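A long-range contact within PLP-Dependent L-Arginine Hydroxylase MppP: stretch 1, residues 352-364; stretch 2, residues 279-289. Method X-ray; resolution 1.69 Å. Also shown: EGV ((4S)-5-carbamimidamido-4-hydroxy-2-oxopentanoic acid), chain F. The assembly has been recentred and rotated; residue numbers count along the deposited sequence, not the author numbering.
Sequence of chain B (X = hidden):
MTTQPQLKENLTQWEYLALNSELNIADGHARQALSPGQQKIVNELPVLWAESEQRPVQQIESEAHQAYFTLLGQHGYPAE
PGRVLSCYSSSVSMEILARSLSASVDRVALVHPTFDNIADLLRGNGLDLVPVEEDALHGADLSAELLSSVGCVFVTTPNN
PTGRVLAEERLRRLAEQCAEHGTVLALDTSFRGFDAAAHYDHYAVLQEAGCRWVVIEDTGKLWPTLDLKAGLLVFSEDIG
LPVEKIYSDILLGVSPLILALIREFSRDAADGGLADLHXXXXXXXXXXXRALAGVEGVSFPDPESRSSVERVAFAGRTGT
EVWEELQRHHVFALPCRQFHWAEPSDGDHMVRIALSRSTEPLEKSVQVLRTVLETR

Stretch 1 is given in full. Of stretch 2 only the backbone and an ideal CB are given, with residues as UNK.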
# COMPACT_ATOMS: atom_id res chain seq x y z
N ARG B 352 18.10 -0.78 18.83
CA ARG B 352 17.87 -1.95 18.00
C ARG B 352 18.76 -1.87 16.77
O ARG B 352 18.87 -0.81 16.15
CB ARG B 352 16.40 -2.08 17.57
CG ARG B 352 16.03 -3.48 17.12
CD ARG B 352 14.67 -3.52 16.40
NE ARG B 352 14.77 -2.89 15.08
CZ ARG B 352 13.82 -2.93 14.14
NH1 ARG B 352 14.00 -2.33 12.98
NH2 ARG B 352 12.67 -3.58 14.36
N ILE B 353 19.39 -2.99 16.43
CA ILE B 353 20.29 -3.13 15.28
C ILE B 353 19.68 -4.09 14.27
O ILE B 353 19.22 -5.18 14.64
CB ILE B 353 21.66 -3.66 15.75
CG1 ILE B 353 22.30 -2.67 16.71
CG2 ILE B 353 22.59 -3.94 14.58
CD1 ILE B 353 23.54 -3.24 17.39
N ALA B 354 19.69 -3.69 13.00
CA ALA B 354 19.21 -4.54 11.91
C ALA B 354 20.29 -5.52 11.47
O ALA B 354 21.43 -5.13 11.21
CB ALA B 354 18.82 -3.68 10.70
N LEU B 355 19.91 -6.80 11.39
CA LEU B 355 20.85 -7.86 11.05
C LEU B 355 20.75 -8.30 9.59
O LEU B 355 21.65 -8.99 9.10
CB LEU B 355 20.63 -9.07 11.94
CG LEU B 355 20.81 -8.86 13.45
CD1 LEU B 355 20.59 -10.19 14.15
CD2 LEU B 355 22.19 -8.31 13.79
N SER B 356 19.67 -7.93 8.89
CA SER B 356 19.53 -8.29 7.47
C SER B 356 20.31 -7.28 6.64
O SER B 356 19.77 -6.42 5.94
CB SER B 356 18.07 -8.34 7.05
OG SER B 356 17.42 -9.40 7.72
N ARG B 357 21.64 -7.43 6.73
CA ARG B 357 22.62 -6.51 6.19
C ARG B 357 23.83 -7.34 5.79
O ARG B 357 24.12 -8.36 6.41
CB ARG B 357 23.09 -5.46 7.20
CG ARG B 357 22.01 -4.52 7.69
CD ARG B 357 21.55 -3.66 6.57
NE ARG B 357 20.66 -2.60 7.03
CZ ARG B 357 19.36 -2.74 7.24
NH1 ARG B 357 18.73 -3.90 7.02
NH2 ARG B 357 18.68 -1.70 7.66
N SER B 358 24.54 -6.89 4.76
CA SER B 358 25.82 -7.51 4.48
C SER B 358 26.71 -7.40 5.71
O SER B 358 26.66 -6.42 6.45
CB SER B 358 26.46 -6.84 3.26
OG SER B 358 25.71 -7.17 2.10
N THR B 359 27.52 -8.43 5.94
CA THR B 359 28.23 -8.53 7.20
C THR B 359 29.24 -7.40 7.35
O THR B 359 29.45 -6.90 8.46
CB THR B 359 28.91 -9.90 7.30
OG1 THR B 359 27.91 -10.92 7.15
CG2 THR B 359 29.59 -10.08 8.65
N GLU B 360 29.86 -6.98 6.25
CA GLU B 360 30.94 -6.00 6.33
C GLU B 360 30.45 -4.64 6.82
O GLU B 360 31.05 -4.09 7.76
CB GLU B 360 31.65 -5.91 4.97
CG GLU B 360 32.35 -7.23 4.56
CD GLU B 360 31.41 -8.30 3.97
OE1 GLU B 360 30.19 -8.07 3.80
OE2 GLU B 360 31.93 -9.40 3.66
N PRO B 361 29.40 -4.04 6.26
CA PRO B 361 28.89 -2.79 6.85
C PRO B 361 28.27 -2.99 8.22
O PRO B 361 28.32 -2.08 9.06
CB PRO B 361 27.86 -2.30 5.82
CG PRO B 361 27.48 -3.51 5.04
CD PRO B 361 28.69 -4.39 5.02
N LEU B 362 27.68 -4.15 8.50
CA LEU B 362 27.23 -4.41 9.86
C LEU B 362 28.41 -4.42 10.83
O LEU B 362 28.38 -3.76 11.87
CB LEU B 362 26.47 -5.74 9.92
CG LEU B 362 26.01 -6.18 11.29
CD1 LEU B 362 24.97 -5.23 11.85
CD2 LEU B 362 25.43 -7.58 11.18
N GLU B 363 29.47 -5.16 10.47
CA GLU B 363 30.69 -5.19 11.27
C GLU B 363 31.21 -3.78 11.51
O GLU B 363 31.57 -3.43 12.64
CB GLU B 363 31.77 -6.03 10.56
CG GLU B 363 32.09 -7.37 11.20
CD GLU B 363 32.82 -8.33 10.25
OE1 GLU B 363 33.14 -7.94 9.11
OE2 GLU B 363 33.06 -9.49 10.65
N LYS B 364 31.27 -2.97 10.45
CA LYS B 364 31.78 -1.61 10.60
C LYS B 364 30.92 -0.82 11.58
O LYS B 364 31.45 -0.07 12.41
CB LYS B 364 31.81 -0.88 9.26
CG LYS B 364 32.89 -1.31 8.32
CD LYS B 364 32.82 -0.48 7.03
CE LYS B 364 34.15 -0.46 6.28
NZ LYS B 364 35.18 0.37 6.98
N UNK B 279 21.52 -19.46 8.81
CA UNK B 279 22.94 -19.43 9.14
C UNK B 279 23.51 -18.03 9.00
O UNK B 279 24.37 -17.61 9.78
CB UNK B 279 23.72 -20.40 8.25
N UNK B 280 23.02 -17.27 8.01
CA UNK B 280 23.49 -15.91 7.78
C UNK B 280 23.09 -14.99 8.94
O UNK B 280 23.91 -14.22 9.43
CB UNK B 280 22.93 -15.37 6.46
N UNK B 281 21.82 -15.04 9.34
CA UNK B 281 21.37 -14.25 10.48
C UNK B 281 22.11 -14.65 11.76
O UNK B 281 22.52 -13.79 12.55
CB UNK B 281 19.86 -14.41 10.67
N UNK B 282 22.29 -15.96 12.00
CA UNK B 282 23.06 -16.40 13.16
C UNK B 282 24.48 -15.85 13.14
O UNK B 282 25.01 -15.39 14.16
CB UNK B 282 23.10 -17.93 13.22
N UNK B 283 25.10 -15.83 11.96
CA UNK B 283 26.44 -15.29 11.83
C UNK B 283 26.47 -13.81 12.20
O UNK B 283 27.36 -13.35 12.93
CB UNK B 283 26.96 -15.49 10.40
N UNK B 284 25.50 -13.05 11.69
CA UNK B 284 25.49 -11.61 11.93
C UNK B 284 25.16 -11.30 13.38
O UNK B 284 25.73 -10.38 13.97
CB UNK B 284 24.49 -10.92 11.00
N UNK B 285 24.23 -12.05 13.99
CA UNK B 285 24.00 -11.91 15.42
C UNK B 285 25.28 -12.14 16.21
O UNK B 285 25.59 -11.41 17.16
CB UNK B 285 22.91 -12.88 15.88
N UNK B 286 26.06 -13.15 15.81
CA UNK B 286 27.31 -13.46 16.49
C UNK B 286 28.33 -12.34 16.34
O UNK B 286 29.08 -12.07 17.28
CB UNK B 286 27.89 -14.77 15.95
N UNK B 287 28.41 -11.70 15.17
CA UNK B 287 29.42 -10.64 15.06
C UNK B 287 29.02 -9.47 15.94
O UNK B 287 29.88 -8.84 16.57
CB UNK B 287 29.59 -10.19 13.61
N UNK B 288 27.71 -9.19 16.05
CA UNK B 288 27.26 -8.10 16.91
C UNK B 288 27.61 -8.39 18.37
O UNK B 288 28.13 -7.53 19.08
CB UNK B 288 25.75 -7.88 16.76
N UNK B 289 27.31 -9.61 18.83
CA UNK B 289 27.52 -9.92 20.24
C UNK B 289 29.01 -10.01 20.57
O UNK B 289 29.44 -9.54 21.62
CB UNK B 289 26.82 -11.23 20.60
C10 EGV F . 11.05 -2.56 11.22
C02 EGV F . 8.26 0.17 8.02
C03 EGV F . 6.00 1.05 8.61
C06 EGV F . 8.42 -1.17 8.71
C07 EGV F . 9.48 -0.99 9.81
C09 EGV F . 9.65 -2.24 10.72
N01 EGV F . 7.42 1.09 8.77
N04 EGV F . 5.18 1.96 9.34
N05 EGV F . 5.45 0.16 7.82
O08 EGV F . 8.85 -2.10 7.80
O11 EGV F . 11.20 -3.63 11.79
O12 EGV F . 12.01 -1.78 11.05
O13 EGV F . 8.71 -2.96 11.04

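Stretch 2 is helical throughout and runs nearly parallel to helix 359-364, the axes approaching to 9.9 Å at 19°, so positions spaced three or four apart meet stretch 1 in turn.

Position 279 lies beyond reach of stretch 1, which sets no demand there; it is A279. At 280 the CA-to-CB bond points sideways and nothing of stretch 1 lies within 5.5 Å of the ideal CB, so only a long side chain could make contact. F280, with chi1 t, does so: its CZ comes to 3.1 Å from R357 O, which lies at the ring edge, where the slightly positive ring hydrogens suit a carbonyl oxygen. Position 281 is also sideways, within range of the apolar branches of L355 for an extended aliphatic group, though other long residues could serve. It is I281, whose CG2 lies 4.3 Å from L355 CD1 and whose CD1 lies 3.8 Å from S356 OG. Position 282 points away, leaving the choice free; it is L282. From 283, again sideways, a long or flat side chain could reach the methyl of T359, and H283 brings NE2 to 3.8 Å from T359 CG2, which sits at the ring edge.

Position 284 is the most constrained. Its CB points toward stretch 1 and is already 3.5 Å from L362 CD2, while the carbonyls of L355 and R357 offer acceptors and the T359 hydroxyl a polar partner. A compact side chain carrying a donor suits this setting, and an amide can also accept. N284 does both: ND2 donates to L355 O (2.9 Å, 164°) and weakly to R357 O (2.9 Å), while OD1 accepts from T359 OG1 at 2.8 Å. The turn that leads into helix 359-364 is thereby tied to stretch 2, and T359 fits as a knob among F280, H283, N284 and position 287.

At 285, sideways, the ideal CB is 4.0 Å from L355 CD1, so an aliphatic or a long flat group could pack there. R285 lays one guanidinium face against that methyl, with NH1 3.6 Å from L355 CD1. Position 286 is out of reach; S286 OG instead donates to L282 O at 2.7 Å.

Position 287 points toward T359 CG2 and the CG of E363, favouring a modest aliphatic residue. V287 places CG2 3.8 Å from E363 CG. At 288, directed toward L355 and I353, a branched apolar side chain would suit; V288 CG2 lies 3.7 Å from L355 CD2 and 4.1 Å from L362 CD1, and its CG1 4.0 Å from I353 CD1. Position 289 is out of reach, and R289 bonds elsewhere in the structure.

Stretch 2 279-289: AFILHNRSVVR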
# COMPACT_ATOMS: atom_id res chain seq x y z
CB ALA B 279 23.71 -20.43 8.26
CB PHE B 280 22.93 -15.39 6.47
CG PHE B 280 23.33 -13.98 6.15
CD1 PHE B 280 24.61 -13.69 5.71
CD2 PHE B 280 22.43 -12.94 6.27
CE1 PHE B 280 24.99 -12.39 5.41
CE2 PHE B 280 22.82 -11.65 5.98
CZ PHE B 280 24.09 -11.38 5.55
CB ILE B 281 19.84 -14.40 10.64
CG1 ILE B 281 19.13 -13.82 9.39
CG2 ILE B 281 19.35 -13.72 11.94
CD1 ILE B 281 19.32 -12.32 9.14
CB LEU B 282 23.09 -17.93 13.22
CG LEU B 282 23.86 -18.57 14.38
CD1 LEU B 282 23.42 -18.01 15.75
CD2 LEU B 282 23.67 -20.07 14.33
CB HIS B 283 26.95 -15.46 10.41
CG HIS B 283 28.31 -14.88 10.21
ND1 HIS B 283 29.45 -15.57 10.56
CD2 HIS B 283 28.71 -13.68 9.74
CE1 HIS B 283 30.50 -14.82 10.29
NE2 HIS B 283 30.09 -13.67 9.80
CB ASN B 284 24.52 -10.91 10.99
CG ASN B 284 25.11 -10.68 9.61
OD1 ASN B 284 26.26 -11.01 9.36
ND2 ASN B 284 24.32 -10.12 8.71
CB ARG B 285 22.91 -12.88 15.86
CG ARG B 285 22.72 -12.97 17.36
CD ARG B 285 21.37 -13.60 17.69
NE ARG B 285 20.33 -12.58 17.65
CZ ARG B 285 19.38 -12.45 16.72
NH1 ARG B 285 18.51 -11.46 16.83
NH2 ARG B 285 19.25 -13.31 15.72
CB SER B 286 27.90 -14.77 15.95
OG SER B 286 26.94 -15.80 16.00
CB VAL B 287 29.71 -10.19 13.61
CG1 VAL B 287 29.18 -11.13 12.56
CG2 VAL B 287 29.29 -8.76 13.35
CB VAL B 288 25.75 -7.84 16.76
CG1 VAL B 288 25.29 -6.81 17.77
CG2 VAL B 288 25.45 -7.38 15.35
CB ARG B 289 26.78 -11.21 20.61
CG ARG B 289 25.27 -11.02 20.52
CD ARG B 289 24.47 -12.19 21.00
NE ARG B 289 23.05 -11.88 20.94
CZ ARG B 289 22.08 -12.73 21.26
NH1 ARG B 289 22.38 -13.96 21.67
NH2 ARG B 289 20.83 -12.35 21.18
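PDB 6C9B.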